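Local atomic coordinates of Sec-alkylsulfatase (Pseudomonas sp., PDB entry 4AXH), a protein that hydrolyses (R)-secondary alkyl sulfates with strict inversion of configuration, giving (S)-secondary alcohols and sulfate, as a zinc-dependent homodimeric enzyme of the metallo-beta-lactamase superfamily. Residues Glu506-Gln511 with Asn519-Gly524; Ala46-Asn51 with Thr100-Leu105. All coordinates share one frame; numbering follows the deposited sequence.

Contact 1 of 2, residues Glu506-Gln511 with Asn519-Gly524; sequences EQLGYQ and NMYMTG
Met522 reaches across from helix 515-529 to the ring of Tyr510 on helix 495-511. Its CB leaves the backbone to one side, and the bend at chi2 (41°) swings the rest of the chain towards the other helix. SD and the terminal CE come to lie equally far from Glu506 O, each at 4.1 Å. CE ends against the Tyr510 ring, 3.5 Å from Tyr510 CE1 and close to CD1 as well, the two side chains crossing at about a right angle. That ring also has Glu506 O over one face, towards its rim, and its OH is hydrogen-bonded to Gln242 and to the carbonyl of Lys35. The two helices form an antiparallel helical hairpin in the alkyl sulfatase dimerisation region, a TPR-related family; their axes here approach to 8.2 Å with 158° between directions. Gly509, without a side chain, sits at the close approach, its CA 5.5 Å from that of Tyr521. On the other flank of the glycine Leu508 sets its CB over one face of the Tyr521 ring in a CH-pi contact, 4.0 Å from the ring centroid and 16° off the normal, while Leu508 CD1 lies near Tyr521 CE1. Leu442 of the second subunit packs on Tyr521, and the carboxylate of Glu506 makes a salt bridge to Arg529, further along the second helix.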
loop_
_atom_site.group_PDB
_atom_site.type_symbol
_atom_site.label_atom_id
_atom_site.label_comp_id
_atom_site.label_asym_id
_atom_site.label_seq_id
_atom_site.Cartn_x
_atom_site.Cartn_y
_atom_site.Cartn_z
ATOM N N GLU A 506 5.798 -14.647 -25.481
ATOM C CA GLU A 506 4.840 -15.622 -25.983
ATOM C C GLU A 506 5.102 -17.006 -25.395
ATOM O O GLU A 506 4.144 -17.682 -25.003
ATOM C CB GLU A 506 4.940 -15.652 -27.508
ATOM C CG GLU A 506 3.984 -16.591 -28.213
ATOM C CD GLU A 506 3.995 -16.364 -29.705
ATOM O OE1 GLU A 506 4.948 -16.824 -30.378
ATOM O OE2 GLU A 506 3.102 -15.624 -30.179
ATOM N N GLN A 507 6.395 -17.424 -25.330
ATOM C CA GLN A 507 6.852 -18.700 -24.768
ATOM C C GLN A 507 6.595 -18.709 -23.271
ATOM O O GLN A 507 6.160 -19.735 -22.759
ATOM C CB GLN A 507 8.346 -18.965 -25.072
ATOM C CG GLN A 507 8.695 -19.274 -26.551
ATOM C CD GLN A 507 7.965 -20.448 -27.161
ATOM O OE1 GLN A 507 8.026 -21.580 -26.668
ATOM N NE2 GLN A 507 7.310 -20.211 -28.302
ATOM N N LEU A 508 6.787 -17.549 -22.580
ATOM C CA LEU A 508 6.489 -17.367 -21.145
ATOM C C LEU A 508 4.975 -17.516 -20.890
ATOM O O LEU A 508 4.576 -18.024 -19.839
ATOM C CB LEU A 508 6.977 -16.024 -20.602
ATOM C CG LEU A 508 8.504 -15.821 -20.535
ATOM C CD1 LEU A 508 8.847 -14.359 -20.229
ATOM C CD2 LEU A 508 9.156 -16.718 -19.503
ATOM N N GLY A 509 4.167 -17.089 -21.868
ATOM C CA GLY A 509 2.715 -17.187 -21.855
ATOM C C GLY A 509 2.289 -18.622 -22.048
ATOM O O GLY A 509 1.365 -19.084 -21.376
ATOM N N TYR A 510 2.985 -19.351 -22.966
ATOM C CA TYR A 510 2.748 -20.771 -23.220
ATOM C C TYR A 510 3.105 -21.597 -21.975
ATOM O O TYR A 510 2.543 -22.663 -21.768
ATOM C CB TYR A 510 3.611 -21.270 -24.401
ATOM C CG TYR A 510 3.242 -20.755 -25.782
ATOM C CD1 TYR A 510 1.949 -20.314 -26.066
ATOM C CD2 TYR A 510 4.172 -20.748 -26.821
ATOM C CE1 TYR A 510 1.600 -19.852 -27.337
ATOM C CE2 TYR A 510 3.842 -20.257 -28.088
ATOM C CZ TYR A 510 2.554 -19.809 -28.341
ATOM O OH TYR A 510 2.198 -19.335 -29.583
ATOM N N GLN A 511 4.040 -21.088 -21.152
ATOM C CA GLN A 511 4.583 -21.757 -19.973
ATOM C C GLN A 511 3.829 -21.526 -18.669
ATOM O O GLN A 511 3.720 -22.459 -17.876
ATOM C CB GLN A 511 6.086 -21.407 -19.787
ATOM C CG GLN A 511 7.047 -22.200 -20.680
ATOM C CD GLN A 511 8.482 -21.787 -20.495
ATOM O OE1 GLN A 511 8.888 -21.259 -19.438
ATOM N NE2 GLN A 511 9.298 -22.036 -21.523
ATOM N N ASN A 519 -2.649 -13.724 -20.151
ATOM C CA ASN A 519 -3.317 -12.617 -20.839
ATOM C C ASN A 519 -2.347 -11.433 -21.030
ATOM O O ASN A 519 -2.347 -10.826 -22.093
ATOM C CB ASN A 519 -4.547 -12.166 -20.073
ATOM C CG ASN A 519 -5.724 -13.126 -20.056
ATOM O OD1 ASN A 519 -5.949 -13.899 -20.987
ATOM N ND2 ASN A 519 -6.562 -13.046 -19.018
ATOM N N MET A 520 -1.508 -11.135 -20.029
ATOM C CA MET A 520 -0.537 -10.025 -20.064
ATOM C C MET A 520 0.577 -10.247 -21.091
ATOM O O MET A 520 0.728 -9.426 -21.993
ATOM C CB MET A 520 0.046 -9.698 -18.680
ATOM C CG MET A 520 -0.979 -9.246 -17.655
ATOM S SD MET A 520 -0.207 -8.791 -16.054
ATOM C CE MET A 520 -0.534 -10.183 -15.151
ATOM N N TYR A 521 1.346 -11.350 -20.974
ATOM C CA TYR A 521 2.434 -11.678 -21.901
ATOM C C TYR A 521 1.909 -11.696 -23.308
ATOM O O TYR A 521 2.523 -11.071 -24.173
ATOM C CB TYR A 521 3.092 -13.017 -21.564
ATOM C CG TYR A 521 3.874 -13.047 -20.267
ATOM C CD1 TYR A 521 4.835 -12.082 -19.986
ATOM C CD2 TYR A 521 3.775 -14.131 -19.398
ATOM C CE1 TYR A 521 5.601 -12.140 -18.814
ATOM C CE2 TYR A 521 4.543 -14.206 -18.235
ATOM C CZ TYR A 521 5.454 -13.209 -17.943
ATOM O OH TYR A 521 6.204 -13.286 -16.786
ATOM N N MET A 522 0.742 -12.337 -23.530
ATOM C CA MET A 522 0.074 -12.392 -24.839
ATOM C C MET A 522 -0.298 -10.990 -25.407
ATOM O O MET A 522 -0.064 -10.735 -26.593
ATOM C CB MET A 522 -1.142 -13.333 -24.795
ATOM C CG MET A 522 -0.950 -14.692 -25.513
ATOM S SD MET A 522 0.654 -15.544 -25.314
ATOM C CE MET A 522 0.143 -17.211 -25.474
ATOM N N THR A 523 -0.833 -10.077 -24.554
ATOM C CA THR A 523 -1.179 -8.717 -24.954
ATOM C C THR A 523 0.104 -7.997 -25.285
ATOM O O THR A 523 0.145 -7.252 -26.258
ATOM C CB THR A 523 -2.041 -8.017 -23.894
ATOM O OG1 THR A 523 -3.206 -8.823 -23.618
ATOM C CG2 THR A 523 -2.482 -6.615 -24.340
ATOM N N GLY A 524 1.142 -8.288 -24.500
ATOM C CA GLY A 524 2.500 -7.777 -24.654
ATOM C C GLY A 524 3.121 -8.171 -25.982
ATOM O O GLY A 524 3.592 -7.308 -26.725
#

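Contact 2 of 2, residues Ala46-Asn51 with Thr100-Leu105; sequences AEVLKN and TVNPSL
Val48 and Leu49, where the chain comes out of helix 39-48, meet Pro103 in the first turn of helix 103-111. The apolar contacts carry most of this interface. Val48 points its CB at the proline ring, 3.8 Å from Pro103 CD, and its two methyls spread from there: CG2 stays near the same CD, while CG1, anti to the backbone N (chi1 -173°), extends towards Asn102 and Ser104. Leu49 approaches the ring from a second direction. Its CD1 ends 3.6 Å from Pro103 CG, the two side chains crossing at about a right angle. The same CG lies 4.1 Å from Val48 CB and is touched by both residues. Leu49 lies at the exposed margin, whereas Pro103 is buried and also touches Phe54.

The polar interactions run within residues 100-105 and beyond them. Asn102 is the N-cap of helix 103-111: its OD1 accepts from Ser104 N at 3.0 Å, the donor lying in the carbonyl plane, with an N-H...O angle of 144°. The same OD1 has Val48 CG1 3.9 Å away, so the valine methyl packs beside the capping bond. The amide ND2 of Asn102 turns to another partner, the carbonyl of Gln511, in a probable hydrogen bond. Ser104 is modelled in two conformers; in one, OG is placed to bond to Glu513 and Tyr416, which is doubtful for the other.

The contact joins the N-terminal helix 39-48 to the start of helix 103-111, which leads into strand 116-119 of the eight-stranded mixed sheet. Asn45, one turn back on helix 39-48, also touches Asn102 and Pro103, while on helix 515-529 Ala515 and Arg518 pack against Leu105.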
loop_
_atom_site.group_PDB
_atom_site.type_symbol
_atom_site.label_atom_id
_atom_site.label_comp_id
_atom_site.label_asym_id
_atom_site.label_seq_id
_atom_site.Cartn_x
_atom_site.Cartn_y
_atom_site.Cartn_z
ATOM N N ALA A 46 4.777 -30.771 -20.420
ATOM C CA ALA A 46 4.588 -32.215 -20.225
ATOM C C ALA A 46 5.054 -32.633 -18.811
ATOM O O ALA A 46 4.490 -33.574 -18.247
ATOM C CB ALA A 46 5.330 -33.011 -21.286
ATOM N N GLU A 47 6.063 -31.915 -18.245
ATOM C CA GLU A 47 6.568 -32.178 -16.898
ATOM C C GLU A 47 5.480 -31.892 -15.846
ATOM O O GLU A 47 5.377 -32.639 -14.881
ATOM C CB GLU A 47 7.910 -31.436 -16.637
ATOM C CG GLU A 47 8.644 -31.766 -15.342
ATOM C CD GLU A 47 8.766 -33.214 -14.909
ATOM O OE1 GLU A 47 8.653 -34.111 -15.777
ATOM O OE2 GLU A 47 8.995 -33.448 -13.696
ATOM N N VAL A 48 4.617 -30.875 -16.083
ATOM C CA VAL A 48 3.483 -30.493 -15.208
ATOM C C VAL A 48 2.495 -31.663 -15.080
ATOM O O VAL A 48 1.923 -31.805 -14.016
ATOM C CB VAL A 48 2.769 -29.169 -15.642
ATOM C CG1 VAL A 48 1.731 -28.723 -14.631
ATOM C CG2 VAL A 48 3.763 -28.056 -15.890
ATOM N N LEU A 49 2.319 -32.497 -16.133
ATOM C CA LEU A 49 1.427 -33.680 -16.151
ATOM C C LEU A 49 1.629 -34.574 -14.923
ATOM O O LEU A 49 0.664 -35.054 -14.347
ATOM C CB LEU A 49 1.594 -34.493 -17.453
ATOM C CG LEU A 49 0.739 -34.067 -18.678
ATOM C CD1 LEU A 49 1.290 -32.835 -19.349
ATOM C CD2 LEU A 49 0.740 -35.144 -19.730
ATOM N N LYS A 50 2.887 -34.792 -14.533
ATOM C CA LYS A 50 3.279 -35.518 -13.311
ATOM C C LYS A 50 3.563 -34.429 -12.283
ATOM O O LYS A 50 3.562 -33.269 -12.660
ATOM C CB LYS A 50 4.486 -36.459 -13.528
ATOM C CG LYS A 50 5.578 -35.960 -14.455
ATOM C CD LYS A 50 6.002 -37.077 -15.381
ATOM C CE LYS A 50 6.900 -36.575 -16.479
ATOM N NZ LYS A 50 7.267 -37.670 -17.414
ATOM N N ASN A 51 3.721 -34.747 -11.012
ATOM C CA ASN A 51 3.924 -33.726 -9.961
ATOM C C ASN A 51 2.729 -32.725 -9.659
ATOM O O ASN A 51 2.825 -31.896 -8.757
ATOM C CB ASN A 51 5.359 -33.089 -9.955
ATOM C CG ASN A 51 5.760 -32.275 -11.157
ATOM O OD1 ASN A 51 6.623 -32.670 -11.960
ATOM N ND2 ASN A 51 5.136 -31.119 -11.313
ATOM N N THR A 100 1.405 -25.599 -26.264
ATOM C CA THR A 100 1.392 -24.137 -26.154
ATOM C C THR A 100 0.568 -23.606 -24.946
ATOM O O THR A 100 0.400 -22.394 -24.811
ATOM C CB THR A 100 0.948 -23.518 -27.471
ATOM O OG1 THR A 100 -0.386 -23.904 -27.709
ATOM C CG2 THR A 100 1.811 -23.924 -28.635
ATOM N N VAL A 101 0.046 -24.497 -24.079
ATOM C CA VAL A 101 -0.646 -24.086 -22.859
ATOM C C VAL A 101 -0.403 -25.028 -21.681
ATOM O O VAL A 101 -0.575 -26.232 -21.809
ATOM C CB VAL A 101 -2.085 -23.487 -22.977
ATOM C CG1 VAL A 101 -2.877 -24.086 -24.123
ATOM C CG2 VAL A 101 -2.837 -23.490 -21.661
ATOM N N ASN A 102 0.070 -24.442 -20.545
ATOM C CA ASN A 102 0.336 -25.109 -19.287
ATOM C C ASN A 102 -0.850 -25.994 -18.923
ATOM O O ASN A 102 -1.986 -25.526 -18.954
ATOM C CB ASN A 102 0.566 -24.081 -18.219
ATOM C CG ASN A 102 1.024 -24.677 -16.902
ATOM O OD1 ASN A 102 0.347 -25.513 -16.279
ATOM N ND2 ASN A 102 2.139 -24.179 -16.400
ATOM N N PRO A 103 -0.603 -27.286 -18.617
ATOM C CA PRO A 103 -1.712 -28.219 -18.354
ATOM C C PRO A 103 -2.618 -27.866 -17.189
ATOM O O PRO A 103 -3.796 -28.181 -17.281
ATOM C CB PRO A 103 -1.007 -29.570 -18.199
ATOM C CG PRO A 103 0.280 -29.415 -18.856
ATOM C CD PRO A 103 0.685 -28.004 -18.591
ATOM N N SER A 104 -2.081 -27.216 -16.124
ATOM C CA SER A 104 -2.853 -26.767 -14.957
ATOM C C SER A 104 -3.816 -25.635 -15.350
ATOM O O SER A 104 -4.951 -25.624 -14.913
ATOM C CB SER A 104 -1.907 -26.285 -13.861
ATOM O OG SER A 104 -2.588 -25.968 -12.659
ATOM N N LEU A 105 -3.337 -24.677 -16.188
ATOM C CA LEU A 105 -4.118 -23.558 -16.699
ATOM C C LEU A 105 -5.288 -24.109 -17.559
ATOM O O LEU A 105 -6.434 -23.654 -17.402
ATOM C CB LEU A 105 -3.246 -22.597 -17.521
ATOM C CG LEU A 105 -3.954 -21.312 -18.088
ATOM C CD1 LEU A 105 -4.911 -20.649 -17.082
ATOM C CD2 LEU A 105 -2.939 -20.308 -18.539
#

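Contact 1 is an interior helix-helix contact within the dimerisation region, whereas contact 2 is a smaller one that joins the first modelled helix, 39-48, to helix 103-111 and runs from buried proline to exposed leucine. Both are apolar across their segments, but the first relies on aromatic rings with a methionine tip and a leucine, the second on aliphatic branches against a proline. Only contact 1 is touched by the second subunit. Their centres lie 16 Å apart, and they meet directly: the Tyr510 ring of contact 1 packs against Thr100, at the start of the second segment of contact 2. Helix 39-48 also touches Tyr510 and Gln511 through Thr41 and Lys44.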